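Local coordinates for protein esterase (Thermotoga maritima, PDB 3DOH) that acts as a thermostable carboxylesterase, joining an alpha/beta-hydrolase domain to an immunoglobulin-like domain, at residues Trp203-Pro206 and Arg207-Val210; Val313-Ala316 and Glu317-Val321; Val322-Glu325 and Asn326-Leu330. All blocks are in the same frame, centred on the assembly; numbering follows the deposited sequence.

Contact 1: residues Trp203-Pro206 and Arg207-Val210; sequences WAQP and RYQV. With SO4 (sulfate ion), chain D.
Gln209 reaches back across the turn to Trp203: its NE2 donates to Trp203 O at 2.7 Å, coming in 24° off the carbonyl plane. A bend at chi2 (-68°) folds the amide back toward the preceding 3-10 segment, while CG of Gln209 rests 3.5 Å from Ala204 O. The backbone closes the same turn. Gln205 O accepts from both Tyr208 N and Gln209 N, the second at 2.9 Å. The next bond of the series runs from Val210 N to Pro206 O. Gln205 and Arg207 send their side chains out alongside each other, the amide and guanidinium planes standing almost perpendicular.

Arg207 has CG in the position flanked by both its backbone N and its carbonyl carbon (chi1 61°), which lays CG 3.6 Å above one face of the Tyr208 ring, toward the rim. Beyond that the chain bends at chi3 and presents the NH1/NH2 edge of the guanidinium to a sulfate. NH1 donates to sulfate O1 at 2.9 Å and NH2 to sulfate O3 at 2.8 Å; both bonds are almost linear, and the sulfur lies in the guanidinium plane, as expected of a bidentate grip.

Further out, Arg207 NE is hydrogen-bonded to Glu345 O of the second subunit, and Lys348 N of that subunit also binds the sulfate, so the anion, probably from the crystallisation liquor, bridges two chains. On the inner side, Trp203 NE1 is hydrogen-bonded to Gly199 O, and the indole and Tyr208 pack against helix 369-376. Gln205 at the N-cap, Pro206 in the first turn and paired i+3 and i+4 bonds to one carbonyl are typical of a helix start, here that of the short helix 206-209.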
ATOM      1  N   TRP A 203      31.127 -25.643   3.764  1.00 22.43           N
ATOM      2  CA  TRP A 203      32.495 -25.939   4.092  1.00 23.39           C
ATOM      3  C   TRP A 203      33.352 -25.752   2.862  1.00 23.95           C
ATOM      4  O   TRP A 203      34.552 -25.625   2.942  1.00 23.89           O
ATOM      5  CB  TRP A 203      32.595 -27.342   4.617  1.00 23.52           C
ATOM      6  CG  TRP A 203      31.441 -27.667   5.579  1.00 24.31           C
ATOM      7  CD1 TRP A 203      30.306 -28.390   5.290  1.00 24.54           C
ATOM      8  CD2 TRP A 203      31.321 -27.260   6.950  1.00 22.56           C
ATOM      9  NE1 TRP A 203      29.497 -28.448   6.398  1.00 25.81           N
ATOM     10  CE2 TRP A 203      30.096 -27.762   7.427  1.00 24.60           C
ATOM     11  CE3 TRP A 203      32.119 -26.497   7.810  1.00 23.99           C
ATOM     12  CZ2 TRP A 203      29.658 -27.538   8.742  1.00 24.17           C
ATOM     13  CZ3 TRP A 203      31.693 -26.281   9.115  1.00 23.68           C
ATOM     14  CH2 TRP A 203      30.472 -26.793   9.565  1.00 24.20           C
ATOM     15  N   ALA A 204      32.715 -25.671   1.707  1.00 24.55           N
ATOM     16  CA  ALA A 204      33.473 -25.666   0.476  1.00 24.85           C
ATOM     17  C   ALA A 204      33.549 -24.280  -0.121  1.00 24.96           C
ATOM     18  O   ALA A 204      34.272 -24.070  -1.093  1.00 25.09           O
ATOM     19  CB  ALA A 204      32.899 -26.690  -0.521  1.00 24.43           C
ATOM     20  N   GLN A 205      32.840 -23.332   0.475  1.00 25.45           N
ATOM     21  CA  GLN A 205      32.930 -21.924   0.052  1.00 26.85           C
ATOM     22  C   GLN A 205      34.347 -21.348   0.180  1.00 25.41           C
ATOM     23  O   GLN A 205      35.008 -21.596   1.166  1.00 26.34           O
ATOM     24  CB  GLN A 205      31.880 -21.093   0.803  1.00 26.61           C
ATOM     25  CG  GLN A 205      30.456 -21.208   0.154  1.00 29.06           C
ATOM     26  CD  GLN A 205      29.350 -20.616   1.013  1.00 31.53           C
ATOM     27  OE1 GLN A 205      28.158 -20.802   0.711  1.00 40.47           O
ATOM     28  NE2 GLN A 205      29.723 -19.892   2.104  1.00 37.67           N
ATOM     29  N   PRO A 206      34.875 -20.673  -0.861  1.00 25.28           N
ATOM     30  CA  PRO A 206      36.138 -19.902  -0.697  1.00 24.73           C
ATOM     31  C   PRO A 206      36.338 -19.145   0.622  1.00 24.51           C
ATOM     32  O   PRO A 206      37.402 -19.269   1.227  1.00 25.07           O
ATOM     33  CB  PRO A 206      36.119 -18.956  -1.887  1.00 24.62           C
ATOM     34  CG  PRO A 206      35.470 -19.796  -2.947  1.00 24.41           C
ATOM     35  CD  PRO A 206      34.408 -20.623  -2.263  1.00 24.45           C
ATOM     36  N   ARG A 207      35.338 -18.431   1.121  1.00 25.24           N
ATOM     37  CA  ARG A 207      35.521 -17.695   2.415  1.00 25.83           C
ATOM     38  C   ARG A 207      36.067 -18.571   3.553  1.00 25.23           C
ATOM     39  O   ARG A 207      36.828 -18.092   4.408  1.00 24.11           O
ATOM     40  CB  ARG A 207      34.237 -16.967   2.864  1.00 25.52           C
ATOM     41  CG  ARG A 207      33.023 -17.888   3.112  1.00 28.28           C
ATOM     42  CD  ARG A 207      31.772 -17.114   3.519  1.00 26.75           C
ATOM     43  NE  ARG A 207      31.654 -15.965   2.647  1.00 29.28           N
ATOM     44  CZ  ARG A 207      30.967 -15.982   1.507  1.00 32.66           C
ATOM     45  NH1 ARG A 207      30.320 -17.101   1.159  1.00 32.68           N
ATOM     46  NH2 ARG A 207      30.911 -14.888   0.730  1.00 32.17           N
ATOM     47  N   TYR A 208      35.668 -19.850   3.565  1.00 24.89           N
ATOM     48  CA  TYR A 208      36.132 -20.742   4.607  1.00 24.88           C
ATOM     49  C   TYR A 208      37.340 -21.529   4.179  1.00 25.64           C
ATOM     50  O   TYR A 208      38.286 -21.710   4.962  1.00 25.71           O
ATOM     51  CB  TYR A 208      35.003 -21.660   5.105  1.00 24.36           C
ATOM     52  CG  TYR A 208      33.856 -20.897   5.643  1.00 24.29           C
ATOM     53  CD1 TYR A 208      34.024 -20.009   6.735  1.00 24.33           C
ATOM     54  CD2 TYR A 208      32.605 -20.986   5.050  1.00 25.93           C
ATOM     55  CE1 TYR A 208      32.970 -19.273   7.228  1.00 23.64           C
ATOM     56  CE2 TYR A 208      31.517 -20.245   5.550  1.00 25.31           C
ATOM     57  CZ  TYR A 208      31.724 -19.389   6.634  1.00 24.57           C
ATOM     58  OH  TYR A 208      30.690 -18.646   7.105  1.00 24.12           O
ATOM     59  N   GLN A 209      37.329 -22.002   2.940  1.00 26.57           N
ATOM     60  CA  GLN A 209      38.438 -22.830   2.448  1.00 27.71           C
ATOM     61  C   GLN A 209      39.802 -22.186   2.598  1.00 28.33           C
ATOM     62  O   GLN A 209      40.772 -22.839   2.904  1.00 28.48           O
ATOM     63  CB  GLN A 209      38.221 -23.154   0.992  1.00 27.04           C
ATOM     64  CG  GLN A 209      37.239 -24.244   0.848  1.00 25.91           C
ATOM     65  CD  GLN A 209      37.793 -25.536   1.369  1.00 23.63           C
ATOM     66  OE1 GLN A 209      39.004 -25.792   1.270  1.00 21.90           O
ATOM     67  NE2 GLN A 209      36.910 -26.376   1.926  1.00 24.13           N
ATOM     68  N   VAL A 210      39.844 -20.886   2.367  1.00 29.66           N
ATOM     69  CA  VAL A 210      41.053 -20.095   2.371  1.00 30.36           C
ATOM     70  C   VAL A 210      41.609 -19.916   3.785  1.00 31.81           C
ATOM     71  O   VAL A 210      42.807 -19.634   3.962  1.00 32.16           O
ATOM     72  CB  VAL A 210      40.731 -18.735   1.732  1.00 30.78           C
ATOM     73  CG1 VAL A 210      40.365 -17.667   2.814  1.00 28.95           C
ATOM     74  CG2 VAL A 210      41.835 -18.315   0.863  1.00 31.58           C
TER
HETATM   75  S   SO4 D 401      28.749 -16.276  -2.236  1.00 46.03           S
HETATM   76  O1  SO4 D 401      28.619 -17.345  -1.205  1.00 45.20           O
HETATM   77  O2  SO4 D 401      29.514 -16.583  -3.432  1.00 44.26           O
HETATM   78  O3  SO4 D 401      29.312 -15.079  -1.600  1.00 46.90           O
HETATM   79  O4  SO4 D 401      27.425 -16.035  -2.798  1.00 47.92           O

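Contact 2: residues Val313-Ala316 and Glu317-Val321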
ATOM      1  N   VAL A 313      24.947 -28.957  19.560  1.00 25.91           N
ATOM      2  CA  VAL A 313      23.614 -29.348  19.141  1.00 25.19           C
ATOM      3  C   VAL A 313      22.750 -28.118  18.761  1.00 25.59           C
ATOM      4  O   VAL A 313      22.855 -27.053  19.370  1.00 25.80           O
ATOM      5  CB  VAL A 313      22.948 -30.093  20.300  1.00 25.13           C
ATOM      6  CG1 VAL A 313      21.589 -30.674  19.896  1.00 24.35           C
ATOM      7  CG2 VAL A 313      23.855 -31.189  20.806  1.00 23.54           C
ATOM      8  N   PHE A 314      21.901 -28.272  17.751  1.00 25.38           N
ATOM      9  CA  PHE A 314      20.994 -27.225  17.296  1.00 25.16           C
ATOM     10  C   PHE A 314      19.614 -27.891  17.095  1.00 26.35           C
ATOM     11  O   PHE A 314      19.541 -29.056  16.624  1.00 26.74           O
ATOM     12  CB  PHE A 314      21.479 -26.608  15.960  1.00 24.72           C
ATOM     13  CG  PHE A 314      22.752 -25.799  16.064  1.00 24.01           C
ATOM     14  CD1 PHE A 314      24.004 -26.422  16.064  1.00 23.68           C
ATOM     15  CD2 PHE A 314      22.709 -24.403  16.166  1.00 23.48           C
ATOM     16  CE1 PHE A 314      25.202 -25.642  16.165  1.00 24.14           C
ATOM     17  CE2 PHE A 314      23.912 -23.631  16.266  1.00 23.89           C
ATOM     18  CZ  PHE A 314      25.142 -24.247  16.265  1.00 21.68           C
ATOM     19  N   HIS A 315      18.532 -27.175  17.439  1.00 26.40           N
ATOM     20  CA  HIS A 315      17.160 -27.660  17.279  1.00 26.81           C
ATOM     21  C   HIS A 315      16.261 -26.432  17.440  1.00 27.86           C
ATOM     22  O   HIS A 315      16.643 -25.466  18.083  1.00 28.11           O
ATOM     23  CB  HIS A 315      16.842 -28.661  18.395  1.00 26.59           C
ATOM     24  CG  HIS A 315      15.893 -29.750  17.997  1.00 25.42           C
ATOM     25  ND1 HIS A 315      14.646 -29.500  17.459  1.00 24.70           N
ATOM     26  CD2 HIS A 315      15.992 -31.095  18.106  1.00 21.85           C
ATOM     27  CE1 HIS A 315      14.035 -30.645  17.228  1.00 21.88           C
ATOM     28  NE2 HIS A 315      14.824 -31.625  17.629  1.00 20.74           N
ATOM     29  N   ALA A 316      15.066 -26.442  16.871  1.00 28.99           N
ATOM     30  CA  ALA A 316      14.146 -25.335  17.122  1.00 29.55           C
ATOM     31  C   ALA A 316      13.097 -25.850  18.060  1.00 30.28           C
ATOM     32  O   ALA A 316      12.581 -26.971  17.872  1.00 29.95           O
ATOM     33  CB  ALA A 316      13.512 -24.843  15.853  1.00 29.10           C
ATOM     34  N   GLU A 317      12.773 -25.011  19.054  1.00 30.64           N
ATOM     35  CA  GLU A 317      11.778 -25.316  20.085  1.00 30.17           C
ATOM     36  C   GLU A 317      10.455 -25.864  19.544  1.00 30.03           C
ATOM     37  O   GLU A 317       9.886 -26.812  20.101  1.00 29.67           O
ATOM     38  CB  GLU A 317      11.501 -24.066  20.890  1.00 30.65           C
ATOM     39  CG  GLU A 317      10.638 -24.339  22.103  1.00 31.31           C
ATOM     40  CD  GLU A 317       9.155 -24.334  21.774  1.00 31.83           C
ATOM     41  OE1 GLU A 317       8.769 -23.868  20.681  1.00 34.48           O
ATOM     42  OE2 GLU A 317       8.368 -24.810  22.598  1.00 31.80           O
ATOM     43  N   ASP A 318       9.973 -25.239  18.472  1.00 29.47           N
ATOM     44  CA  ASP A 318       8.709 -25.611  17.851  1.00 29.19           C
ATOM     45  C   ASP A 318       8.861 -26.468  16.611  1.00 29.58           C
ATOM     46  O   ASP A 318       8.010 -26.369  15.735  1.00 29.78           O
ATOM     47  CB  ASP A 318       7.901 -24.358  17.467  1.00 28.45           C
ATOM     48  CG  ASP A 318       8.730 -23.325  16.753  1.00 28.06           C
ATOM     49  OD1 ASP A 318       9.957 -23.512  16.571  1.00 30.39           O
ATOM     50  OD2 ASP A 318       8.169 -22.296  16.388  1.00 26.49           O
ATOM     51  N   ASP A 319       9.932 -27.273  16.502  1.00 29.62           N
ATOM     52  CA  ASP A 319      10.037 -28.237  15.386  1.00 29.28           C
ATOM     53  C   ASP A 319       8.847 -29.217  15.476  1.00 28.86           C
ATOM     54  O   ASP A 319       8.744 -29.945  16.451  1.00 29.05           O
ATOM     55  CB  ASP A 319      11.390 -28.977  15.402  1.00 29.13           C
ATOM     56  CG  ASP A 319      11.550 -30.000  14.248  1.00 30.13           C
ATOM     57  OD1 ASP A 319      10.556 -30.467  13.642  1.00 29.67           O
ATOM     58  OD2 ASP A 319      12.702 -30.380  13.965  1.00 30.86           O
ATOM     59  N   PRO A 320       7.942 -29.217  14.474  1.00 28.22           N
ATOM     60  CA  PRO A 320       6.768 -30.078  14.514  1.00 28.30           C
ATOM     61  C   PRO A 320       7.000 -31.495  13.960  1.00 29.29           C
ATOM     62  O   PRO A 320       6.090 -32.335  14.014  1.00 29.39           O
ATOM     63  CB  PRO A 320       5.792 -29.350  13.601  1.00 27.72           C
ATOM     64  CG  PRO A 320       6.657 -28.770  12.550  1.00 27.17           C
ATOM     65  CD  PRO A 320       7.976 -28.414  13.236  1.00 27.72           C
ATOM     66  N   VAL A 321       8.184 -31.739  13.406  1.00 30.00           N
ATOM     67  CA  VAL A 321       8.546 -33.038  12.825  1.00 31.12           C
ATOM     68  C   VAL A 321       9.374 -33.868  13.838  1.00 31.94           C
ATOM     69  O   VAL A 321       9.058 -35.033  14.085  1.00 31.73           O
ATOM     70  CB  VAL A 321       9.393 -32.855  11.500  1.00 31.32           C
ATOM     71  CG1 VAL A 321       9.888 -34.207  10.931  1.00 29.71           C
ATOM     72  CG2 VAL A 321       8.621 -32.044  10.476  1.00 30.98           C
TER
HETATM   73  O   HOH W   1      14.345 -27.787  14.415  1.00 22.32           O
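The turn that follows strand 311-316 holds Asp319, probably the acid of a Ser-His-Asp triad with Ser271 and His359, and ties it to the strand end at Ala316 and His315. It is a type I beta turn from Ala316 to Asp319, closed by Asp319 N donating to Ala316 O at 3.0 Å. That oxygen is gripped twice: the donor from Asp319 stands above one face of the carbonyl plane, and His315 ND1 comes to the opposite face, at 3.3 Å from Ala316 O.

With CG anti to the backbone N (chi1 -180°), the carboxylate of Asp319 is carried to the side of His315, OD2 lying 3.5 Å from His315 CE1. The His315 ring meets Asp319 CB at its edge, in plane, CE1 lying 3.6 Å from CB. A water links the strand to the carboxylate, accepting from Ala316 N at 2.9 Å and donating to Asp319 OD2.

OD1 of Asp319 accepts from Val321 N at 2.7 Å, forming an Asx turn, and also from Val322 N; OD2, besides the water, is hydrogen-bonded to His359 ND1. Backbone bonds at OD1 thus fix the carboxylate's rotation, consistent with the acid loop of an alpha/beta-hydrolase active site.

Contact 3: residues Val322-Glu325 and Asn326-Leu330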
ATOM      1  N   VAL A 322      10.427 -33.245  14.394  1.00 31.68           N
ATOM      2  CA  VAL A 322      11.318 -33.873  15.333  1.00 31.62           C
ATOM      3  C   VAL A 322      11.301 -33.079  16.638  1.00 32.65           C
ATOM      4  O   VAL A 322      11.923 -32.024  16.735  1.00 32.26           O
ATOM      5  CB  VAL A 322      12.759 -33.920  14.797  1.00 31.78           C
ATOM      6  CG1 VAL A 322      13.724 -34.435  15.884  1.00 30.22           C
ATOM      7  CG2 VAL A 322      12.857 -34.791  13.495  1.00 31.66           C
ATOM      8  N   PRO A 323      10.585 -33.593  17.660  1.00 33.56           N
ATOM      9  CA  PRO A 323      10.367 -32.913  18.952  1.00 33.59           C
ATOM     10  C   PRO A 323      11.700 -32.387  19.473  1.00 33.80           C
ATOM     11  O   PRO A 323      12.718 -33.090  19.359  1.00 33.95           O
ATOM     12  CB  PRO A 323       9.895 -34.045  19.875  1.00 34.23           C
ATOM     13  CG  PRO A 323       9.511 -35.194  19.012  1.00 33.67           C
ATOM     14  CD  PRO A 323       9.974 -34.935  17.602  1.00 33.39           C
ATOM     15  N   VAL A 324      11.725 -31.173  20.017  1.00 33.45           N
ATOM     16  CA  VAL A 324      13.002 -30.559  20.433  1.00 33.10           C
ATOM     17  C   VAL A 324      13.566 -31.350  21.627  1.00 33.98           C
ATOM     18  O   VAL A 324      14.792 -31.351  21.893  1.00 33.56           O
ATOM     19  CB  VAL A 324      12.815 -29.047  20.766  1.00 33.18           C
ATOM     20  CG1 VAL A 324      11.790 -28.850  21.909  1.00 32.81           C
ATOM     21  CG2 VAL A 324      14.130 -28.357  21.106  1.00 31.85           C
ATOM     22  N   GLU A 325      12.662 -32.038  22.343  1.00 34.30           N
ATOM     23  CA  GLU A 325      13.059 -32.838  23.508  1.00 34.77           C
ATOM     24  C   GLU A 325      14.142 -33.868  23.125  1.00 34.06           C
ATOM     25  O   GLU A 325      14.996 -34.213  23.920  1.00 34.50           O
ATOM     26  CB  GLU A 325      11.827 -33.486  24.145  1.00 34.95           C
ATOM     27  CG  GLU A 325      12.129 -34.586  25.148  1.00 40.27           C
ATOM     28  CD  GLU A 325      12.392 -34.047  26.571  1.00 48.07           C
ATOM     29  OE1 GLU A 325      13.044 -32.956  26.731  1.00 47.77           O
ATOM     30  OE2 GLU A 325      11.926 -34.730  27.533  1.00 50.48           O
ATOM     31  N   ASN A 326      14.097 -34.338  21.885  1.00 33.23           N
ATOM     32  CA  ASN A 326      15.118 -35.182  21.346  1.00 32.23           C
ATOM     33  C   ASN A 326      16.549 -34.637  21.499  1.00 31.43           C
ATOM     34  O   ASN A 326      17.461 -35.393  21.808  1.00 31.80           O
ATOM     35  CB  ASN A 326      14.798 -35.422  19.894  1.00 33.02           C
ATOM     36  CG  ASN A 326      13.923 -36.629  19.681  1.00 33.97           C
ATOM     37  OD1 ASN A 326      14.434 -37.719  19.501  1.00 40.30           O
ATOM     38  ND2 ASN A 326      12.620 -36.449  19.680  1.00 33.06           N
ATOM     39  N   SER A 327      16.760 -33.341  21.277  1.00 29.98           N
ATOM     40  CA  SER A 327      18.080 -32.736  21.520  1.00 28.86           C
ATOM     41  C   SER A 327      18.293 -32.442  22.999  1.00 28.15           C
ATOM     42  O   SER A 327      19.356 -32.751  23.545  1.00 28.28           O
ATOM     43  CB  SER A 327      18.254 -31.438  20.742  1.00 28.49           C
ATOM     44  OG  SER A 327      18.513 -31.738  19.407  1.00 28.52           O
ATOM     45  N   ARG A 328      17.283 -31.859  23.638  1.00 27.10           N
ATOM     46  CA  ARG A 328      17.362 -31.549  25.079  1.00 27.20           C
ATOM     47  C   ARG A 328      17.802 -32.711  25.933  1.00 27.76           C
ATOM     48  O   ARG A 328      18.624 -32.520  26.849  1.00 28.18           O
ATOM     49  CB  ARG A 328      16.056 -31.006  25.649  1.00 26.41           C
ATOM     50  CG  ARG A 328      15.740 -29.649  25.187  1.00 24.56           C
ATOM     51  CD  ARG A 328      14.367 -29.386  25.487  1.00 24.79           C
ATOM     52  NE  ARG A 328      13.926 -28.108  24.981  1.00 27.40           N
ATOM     53  CZ  ARG A 328      12.752 -27.565  25.272  1.00 27.74           C
ATOM     54  NH1 ARG A 328      11.926 -28.187  26.105  1.00 29.14           N
ATOM     55  NH2 ARG A 328      12.406 -26.406  24.727  1.00 26.30           N
ATOM     56  N   VAL A 329      17.283 -33.905  25.644  1.00 27.48           N
ATOM     57  CA  VAL A 329      17.658 -35.036  26.464  1.00 28.01           C
ATOM     58  C   VAL A 329      19.144 -35.387  26.324  1.00 28.12           C
ATOM     59  O   VAL A 329      19.793 -35.585  27.340  1.00 28.64           O
ATOM     60  CB  VAL A 329      16.709 -36.266  26.329  1.00 27.76           C
ATOM     61  CG1 VAL A 329      16.802 -36.884  24.916  1.00 29.62           C
ATOM     62  CG2 VAL A 329      17.046 -37.279  27.391  1.00 26.84           C
ATOM     63  N   LEU A 330      19.692 -35.434  25.101  1.00 28.14           N
ATOM     64  CA  LEU A 330      21.115 -35.721  24.950  1.00 27.87           C
ATOM     65  C   LEU A 330      21.950 -34.625  25.614  1.00 27.87           C
ATOM     66  O   LEU A 330      22.894 -34.896  26.369  1.00 27.11           O
ATOM     67  CB  LEU A 330      21.512 -35.854  23.481  1.00 27.95           C
ATOM     68  CG  LEU A 330      21.130 -37.068  22.613  1.00 28.29           C
ATOM     69  CD1 LEU A 330      20.843 -38.344  23.407  1.00 25.98           C
ATOM     70  CD2 LEU A 330      19.949 -36.720  21.752  1.00 28.46           C
TER
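Arg328 lays its guanidinium against Val324, and this is the close-fitting side of the contact. Val324 CG1 sits 3.6 Å above one face of the guanidinium, offset toward the rim, with CZ the nearest atom of the arginine side chain. The arginine chain runs extended from CG to NE, which carries the flat group past the valine to a salt bridge between its NH2 and Glu345 OE2. Replacing this arginine by alanine is likely to leave Glu345 without this salt-bridge partner and Val324 CG1 without the flat group over it. Beneath, Val324 O takes two backbone donors, Ser327 N and Arg328 N, the latter at 3.1 Å.

These bonds build the first turn of helix 325-336, the helix of a beta-alpha-beta crossover from strand 311-316 to the neighbouring parallel strand 341-346. Val324 and Ser327 face inward, both packing on His315 and Tyr343.

The solvent side is held more loosely. Exposed Pro323 lies alongside Asn326, and beyond the backbone hydrogen bond from Asn326 N to Pro323 O, ND2 of Asn326 adds only a weak one to that oxygen, at 3.4 Å. Glu325, also exposed, crosses Arg328 at about a right angle: its OE1 passes 3.7 Å from Arg328 CB but stays 4.9 Å from Arg328 NH1, too far for a salt bridge.

Overall arrangement
All three contacts lie in the hydrolase part of the chain and follow one another in sequence. Contacts 2 and 3 are continuous: strand 311-316, the loop with Asp319 and helix 325-336 form one strand-loop-helix unit, joined where His315 and Val313 meet Ser327, and the centres of contacts 2 and 3 are 8 Å apart. Contact 1, at the start of helix 206-209, touches neither; its centre is 27 Å from that of contact 2 and 31 Å from that of contact 3. The assembly reconnects them: Arg207 packs on Glu317, and Pro206 on Arg328, of another subunit. The unit carrying the probable catalytic acid thus has one flank at a subunit interface.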